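Local coordinates for protein prolyl oligopeptidase (Novosphingobium capsulatum, PDB 1YR2) that probably acts as a serine endopeptidase that cleaves oligopeptides after proline and, far less readily, after alanine, at residues 200-212 / 240-254. Residues are numbered along the deposited sequence; the frame is centred on the assembly and turned at random.
Sequences KPLADELKWVKFS and NYNQTVWLHRLGTPQ
Between the strand at 204-207, which carries Asp-204 and Leu-206, and the strand at 244-249, which carries His-248, the axes approach to 9.5 Å and run nearly antiparallel at 162°; side chains and the turn after His-248 bridge the gap. One carboxylate oxygen, OD2 of Asp-204, serves two donors from the other segment. NE2 of His-248 reaches it at 2.7 Å on the anti lone pair, with the oxygen close to the imidazole plane, while N of Gly-251, within the type II turn from Arg-249 to Thr-252, takes the syn lone pair at 2.8 Å. Asp-257 binds ND1, the other ring nitrogen, so the imidazole is held at both edges and its rotation is fixed; two acidic neighbours would probably favour its protonated form. Over one face sits CD2 of Leu-206, a CH-pi contact 3.6 Å from the His-248 ring centroid. These strands are the outermost strand of one four-stranded blade and an inner strand of the next, so the contact illustrates how successive blades of the N-terminal beta-propeller pack. Farther along, Gln-254 mimics a strand neighbour: extended from CA, with CG anti to N (chi1 -178°), it accepts from N of Lys-207 through OE1 at 2.8 Å and donates from NE2 to that residue's O at 2.9 Å. At the other end, NE2 of Gln-243 donates to O of Phe-211 from above the carbonyl plane, while His-271 holds its OE1. Lys-210, bent at chi3 (51°), brings NZ to OD1 of Asn-240 at 2.7 Å, and the Asn-240 amide, turned almost perpendicular to the Phe-211 ring, sets ND2 against the ring edge at CE2.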
loop_
_atom_site.group_PDB
_atom_site.type_symbol
_atom_site.label_atom_id
_atom_site.label_comp_id
_atom_site.label_asym_id
_atom_site.label_seq_id
_atom_site.Cartn_x
_atom_site.Cartn_y
_atom_site.Cartn_z
ATOM N N LYS A 200 26.569 12.572 -20.938
ATOM C CA LYS A 200 27.679 11.642 -21.041
ATOM C C LYS A 200 28.245 11.231 -19.686
ATOM O O LYS A 200 28.410 12.084 -18.800
ATOM C CB LYS A 200 28.789 12.246 -21.907
ATOM C CG LYS A 200 28.439 12.232 -23.403
ATOM C CD LYS A 200 29.142 13.352 -24.153
ATOM C CE LYS A 200 29.005 13.229 -25.688
ATOM N NZ LYS A 200 28.902 14.590 -26.351
ATOM N N PRO A 201 28.564 9.939 -19.520
ATOM C CA PRO A 201 29.170 9.456 -18.261
ATOM C C PRO A 201 30.468 10.189 -17.889
ATOM O O PRO A 201 31.204 10.557 -18.777
ATOM C CB PRO A 201 29.453 7.966 -18.522
ATOM C CG PRO A 201 29.289 7.741 -20.031
ATOM C CD PRO A 201 28.394 8.854 -20.516
ATOM N N LEU A 202 30.681 10.472 -16.607
ATOM C CA LEU A 202 31.990 10.819 -16.120
ATOM C C LEU A 202 32.706 9.513 -15.781
ATOM O O LEU A 202 32.103 8.405 -15.723
ATOM C CB LEU A 202 31.990 11.699 -14.858
ATOM C CG LEU A 202 31.084 12.926 -14.633
ATOM C CD1 LEU A 202 31.805 13.951 -13.744
ATOM C CD2 LEU A 202 30.649 13.522 -15.911
ATOM N N ALA A 203 33.970 9.660 -15.468
ATOM C CA ALA A 203 34.838 8.514 -15.302
ATOM C C ALA A 203 34.568 7.881 -13.949
ATOM O O ALA A 203 34.714 6.663 -13.802
ATOM C CB ALA A 203 36.316 8.947 -15.398
ATOM N N ASP A 204 34.196 8.716 -12.970
ATOM C CA ASP A 204 34.159 8.330 -11.532
ATOM C C ASP A 204 33.194 7.202 -11.319
ATOM O O ASP A 204 32.046 7.225 -11.858
ATOM C CB ASP A 204 33.678 9.467 -10.619
ATOM C CG ASP A 204 34.460 10.761 -10.795
ATOM O OD1 ASP A 204 34.582 11.273 -11.963
ATOM O OD2 ASP A 204 34.955 11.345 -9.802
ATOM N N GLU A 205 33.657 6.204 -10.568
ATOM C CA GLU A 205 32.799 5.143 -10.119
ATOM C C GLU A 205 33.184 4.809 -8.709
ATOM O O GLU A 205 34.395 4.739 -8.356
ATOM C CB GLU A 205 32.879 3.894 -10.983
ATOM C CG GLU A 205 32.550 4.050 -12.461
ATOM C CD GLU A 205 32.371 2.699 -13.133
ATOM O OE1 GLU A 205 32.789 1.678 -12.546
ATOM O OE2 GLU A 205 31.800 2.658 -14.235
ATOM N N LEU A 206 32.170 4.574 -7.886
ATOM C CA LEU A 206 32.385 4.249 -6.492
ATOM C C LEU A 206 31.930 2.813 -6.316
ATOM O O LEU A 206 30.780 2.459 -6.679
ATOM C CB LEU A 206 31.599 5.185 -5.556
ATOM C CG LEU A 206 31.884 6.693 -5.706
ATOM C CD1 LEU A 206 30.981 7.449 -4.807
ATOM C CD2 LEU A 206 33.302 7.074 -5.374
ATOM N N LYS A 207 32.831 1.989 -5.765
ATOM C CA LYS A 207 32.563 0.583 -5.498
ATOM C C LYS A 207 32.387 0.365 -3.993
ATOM O O LYS A 207 32.734 1.214 -3.168
ATOM C CB LYS A 207 33.701 -0.319 -6.068
ATOM C CG LYS A 207 33.847 -0.292 -7.593
ATOM C CD LYS A 207 32.569 -0.759 -8.259
ATOM C CE LYS A 207 32.720 -1.086 -9.757
ATOM N NZ LYS A 207 31.489 -1.824 -10.204
ATOM N N TRP A 208 31.759 -0.766 -3.681
ATOM C CA TRP A 208 31.489 -1.261 -2.319
ATOM C C TRP A 208 30.503 -0.420 -1.559
ATOM O O TRP A 208 30.494 -0.373 -0.330
ATOM C CB TRP A 208 32.774 -1.481 -1.529
ATOM C CG TRP A 208 33.767 -2.194 -2.351
ATOM C CD1 TRP A 208 34.929 -1.679 -2.860
ATOM C CD2 TRP A 208 33.657 -3.526 -2.854
ATOM N NE1 TRP A 208 35.572 -2.631 -3.613
ATOM C CE2 TRP A 208 34.817 -3.778 -3.628
ATOM C CE3 TRP A 208 32.708 -4.554 -2.702
ATOM C CZ2 TRP A 208 35.043 -5.002 -4.273
ATOM C CZ3 TRP A 208 32.930 -5.783 -3.340
ATOM C CH2 TRP A 208 34.095 -5.995 -4.114
ATOM N N VAL A 209 29.631 0.233 -2.313
ATOM C CA VAL A 209 28.579 1.046 -1.731
ATOM C C VAL A 209 27.468 0.057 -1.409
ATOM O O VAL A 209 27.203 -0.869 -2.185
ATOM C CB VAL A 209 28.114 2.048 -2.760
ATOM C CG1 VAL A 209 26.900 2.791 -2.292
ATOM C CG2 VAL A 209 29.251 3.004 -3.126
ATOM N N LYS A 210 26.852 0.218 -0.264
ATOM C CA LYS A 210 25.773 -0.666 0.108
ATOM C C LYS A 210 24.929 -0.045 1.167
ATOM O O LYS A 210 25.453 0.575 2.103
ATOM C CB LYS A 210 26.310 -2.034 0.567
ATOM C CG LYS A 210 25.208 -2.982 1.093
ATOM C CD LYS A 210 25.648 -4.430 1.340
ATOM C CE LYS A 210 26.858 -4.608 2.170
ATOM N NZ LYS A 210 27.160 -6.091 2.315
ATOM N N PHE A 211 23.611 -0.195 1.039
ATOM C CA PHE A 211 22.697 0.408 2.025
ATOM C C PHE A 211 23.006 1.883 2.291
ATOM O O PHE A 211 23.099 2.310 3.448
ATOM C CB PHE A 211 22.705 -0.384 3.361
ATOM C CG PHE A 211 22.350 -1.835 3.204
ATOM C CD1 PHE A 211 21.345 -2.217 2.336
ATOM C CD2 PHE A 211 23.002 -2.804 3.973
ATOM C CE1 PHE A 211 21.054 -3.585 2.166
ATOM C CE2 PHE A 211 22.712 -4.137 3.834
ATOM C CZ PHE A 211 21.731 -4.528 2.903
ATOM N N SER A 212 23.101 2.652 1.207
ATOM C CA SER A 212 23.560 4.038 1.223
ATOM C C SER A 212 22.545 5.033 0.682
ATOM O O SER A 212 21.730 4.686 -0.173
ATOM C CB SER A 212 24.757 4.075 0.308
ATOM O OG SER A 212 25.422 5.318 0.319
ATOM N N ASN A 240 27.449 -7.449 7.039
ATOM C CA ASN A 240 27.125 -6.015 7.085
ATOM C C ASN A 240 27.627 -5.352 8.349
ATOM O O ASN A 240 26.847 -4.700 9.042
ATOM C CB ASN A 240 25.619 -5.734 6.865
ATOM C CG ASN A 240 25.062 -6.456 5.640
ATOM O OD1 ASN A 240 25.735 -6.575 4.604
ATOM N ND2 ASN A 240 23.844 -6.983 5.769
ATOM N N TYR A 241 28.923 -5.502 8.641
ATOM C CA TYR A 241 29.551 -4.747 9.751
ATOM C C TYR A 241 30.411 -3.556 9.340
ATOM O O TYR A 241 31.036 -3.530 8.287
ATOM C CB TYR A 241 30.407 -5.667 10.668
ATOM C CG TYR A 241 29.640 -6.876 11.200
ATOM C CD1 TYR A 241 28.303 -6.769 11.564
ATOM C CD2 TYR A 241 30.249 -8.124 11.313
ATOM C CE1 TYR A 241 27.579 -7.882 12.042
ATOM C CE2 TYR A 241 29.540 -9.235 11.771
ATOM C CZ TYR A 241 28.193 -9.093 12.133
ATOM O OH TYR A 241 27.482 -10.164 12.591
ATOM N N ASN A 242 30.470 -2.582 10.239
ATOM C CA ASN A 242 31.376 -1.453 10.116
ATOM C C ASN A 242 31.121 -0.564 8.897
ATOM O O ASN A 242 32.049 -0.037 8.282
ATOM C CB ASN A 242 32.827 -1.938 10.173
ATOM C CG ASN A 242 33.196 -2.412 11.562
ATOM O OD1 ASN A 242 33.087 -1.653 12.527
ATOM N ND2 ASN A 242 33.632 -3.635 11.665
ATOM N N GLN A 243 29.850 -0.357 8.595
ATOM C CA GLN A 243 29.506 0.592 7.577
ATOM C C GLN A 243 30.095 1.988 7.912
ATOM O O GLN A 243 30.091 2.442 9.072
ATOM C CB GLN A 243 27.991 0.687 7.436
ATOM C CG GLN A 243 27.577 1.590 6.264
ATOM C CD GLN A 243 26.061 1.629 6.025
ATOM O OE1 GLN A 243 25.279 1.765 6.976
ATOM N NE2 GLN A 243 25.652 1.471 4.740
ATOM N N THR A 244 30.641 2.653 6.920
ATOM C CA THR A 244 31.283 3.970 7.120
ATOM C C THR A 244 30.840 4.996 6.074
ATOM O O THR A 244 30.539 4.636 4.960
ATOM C CB THR A 244 32.822 3.861 7.180
ATOM O OG1 THR A 244 33.304 3.216 6.004
ATOM C CG2 THR A 244 33.247 2.934 8.271
ATOM N N VAL A 245 30.750 6.253 6.488
ATOM C CA VAL A 245 30.373 7.370 5.623
ATOM C C VAL A 245 31.672 8.009 5.122
ATOM O O VAL A 245 32.556 8.255 5.925
ATOM C CB VAL A 245 29.520 8.389 6.371
ATOM C CG1 VAL A 245 29.123 9.560 5.430
ATOM C CG2 VAL A 245 28.314 7.754 6.920
ATOM N N TRP A 246 31.778 8.174 3.800
ATOM C CA TRP A 246 32.902 8.801 3.094
ATOM C C TRP A 246 32.441 9.926 2.175
ATOM O O TRP A 246 31.253 10.000 1.807
ATOM C CB TRP A 246 33.616 7.773 2.241
ATOM C CG TRP A 246 34.235 6.666 2.972
ATOM C CD1 TRP A 246 33.602 5.618 3.628
ATOM C CD2 TRP A 246 35.643 6.444 3.146
ATOM N NE1 TRP A 246 34.541 4.780 4.186
ATOM C CE2 TRP A 246 35.795 5.243 3.887
ATOM C CE3 TRP A 246 36.808 7.144 2.733
ATOM C CZ2 TRP A 246 37.053 4.731 4.238
ATOM C CZ3 TRP A 246 38.037 6.642 3.074
ATOM C CH2 TRP A 246 38.160 5.441 3.828
ATOM N N LEU A 247 33.410 10.756 1.768
ATOM C CA LEU A 247 33.197 11.887 0.867
ATOM C C LEU A 247 34.031 11.612 -0.369
ATOM O O LEU A 247 35.251 11.426 -0.294
ATOM C CB LEU A 247 33.601 13.218 1.495
ATOM C CG LEU A 247 33.424 14.480 0.658
ATOM C CD1 LEU A 247 31.919 14.735 0.477
ATOM C CD2 LEU A 247 34.104 15.665 1.301
ATOM N N HIS A 248 33.371 11.598 -1.513
ATOM C CA HIS A 248 34.066 11.506 -2.778
ATOM C C HIS A 248 34.139 12.872 -3.458
ATOM O O HIS A 248 33.102 13.511 -3.697
ATOM C CB HIS A 248 33.372 10.530 -3.733
ATOM C CG HIS A 248 34.023 10.463 -5.074
ATOM N ND1 HIS A 248 35.311 10.013 -5.238
ATOM C CD2 HIS A 248 33.590 10.835 -6.310
ATOM C CE1 HIS A 248 35.636 10.072 -6.521
ATOM N NE2 HIS A 248 34.619 10.584 -7.190
ATOM N N ARG A 249 35.345 13.259 -3.862
ATOM C CA ARG A 249 35.524 14.482 -4.668
ATOM C C ARG A 249 35.589 14.192 -6.156
ATOM O O ARG A 249 36.312 13.333 -6.608
ATOM C CB ARG A 249 36.742 15.270 -4.179
ATOM C CG ARG A 249 36.465 15.912 -2.789
ATOM C CD ARG A 249 37.624 16.762 -2.289
ATOM N NE ARG A 249 37.352 17.370 -0.988
ATOM C CZ ARG A 249 37.690 16.829 0.171
ATOM N NH1 ARG A 249 38.309 15.649 0.238
ATOM N NH2 ARG A 249 37.409 17.482 1.273
ATOM N N LEU A 250 34.771 14.882 -6.924
ATOM C CA LEU A 250 34.563 14.472 -8.296
ATOM C C LEU A 250 35.859 14.741 -9.048
ATOM O O LEU A 250 36.507 15.721 -8.770
ATOM C CB LEU A 250 33.375 15.235 -8.898
ATOM C CG LEU A 250 31.973 14.647 -8.829
ATOM C CD1 LEU A 250 31.924 13.351 -9.621
ATOM C CD2 LEU A 250 31.477 14.433 -7.385
ATOM N N GLY A 251 36.232 13.854 -9.966
ATOM C CA GLY A 251 37.493 13.943 -10.703
ATOM C C GLY A 251 38.705 13.315 -10.036
ATOM O O GLY A 251 39.845 13.493 -10.471
ATOM N N THR A 252 38.491 12.626 -8.928
ATOM C CA THR A 252 39.564 11.908 -8.278
ATOM C C THR A 252 39.161 10.443 -8.178
ATOM O O THR A 252 37.989 10.109 -8.324
ATOM C CB THR A 252 39.857 12.461 -6.871
ATOM O OG1 THR A 252 38.708 12.293 -6.033
ATOM C CG2 THR A 252 40.057 13.976 -6.899
ATOM N N PRO A 253 40.126 9.569 -7.963
ATOM C CA PRO A 253 39.817 8.165 -7.737
ATOM C C PRO A 253 39.182 7.980 -6.366
ATOM O O PRO A 253 39.360 8.794 -5.439
ATOM C CB PRO A 253 41.180 7.462 -7.832
ATOM C CG PRO A 253 42.188 8.517 -7.685
ATOM C CD PRO A 253 41.570 9.822 -7.943
ATOM N N GLN A 254 38.443 6.886 -6.248
ATOM C CA GLN A 254 37.822 6.548 -4.967
ATOM C C GLN A 254 38.861 6.394 -3.871
ATOM O O GLN A 254 38.569 6.634 -2.683
ATOM C CB GLN A 254 36.971 5.268 -5.100
ATOM C CG GLN A 254 36.251 4.872 -3.792
ATOM C CD GLN A 254 35.252 3.767 -3.988
ATOM O OE1 GLN A 254 35.367 2.975 -4.957
ATOM N NE2 GLN A 254 34.236 3.704 -3.112
HETATM O O HOH W 1 36.282 2.933 -7.929
#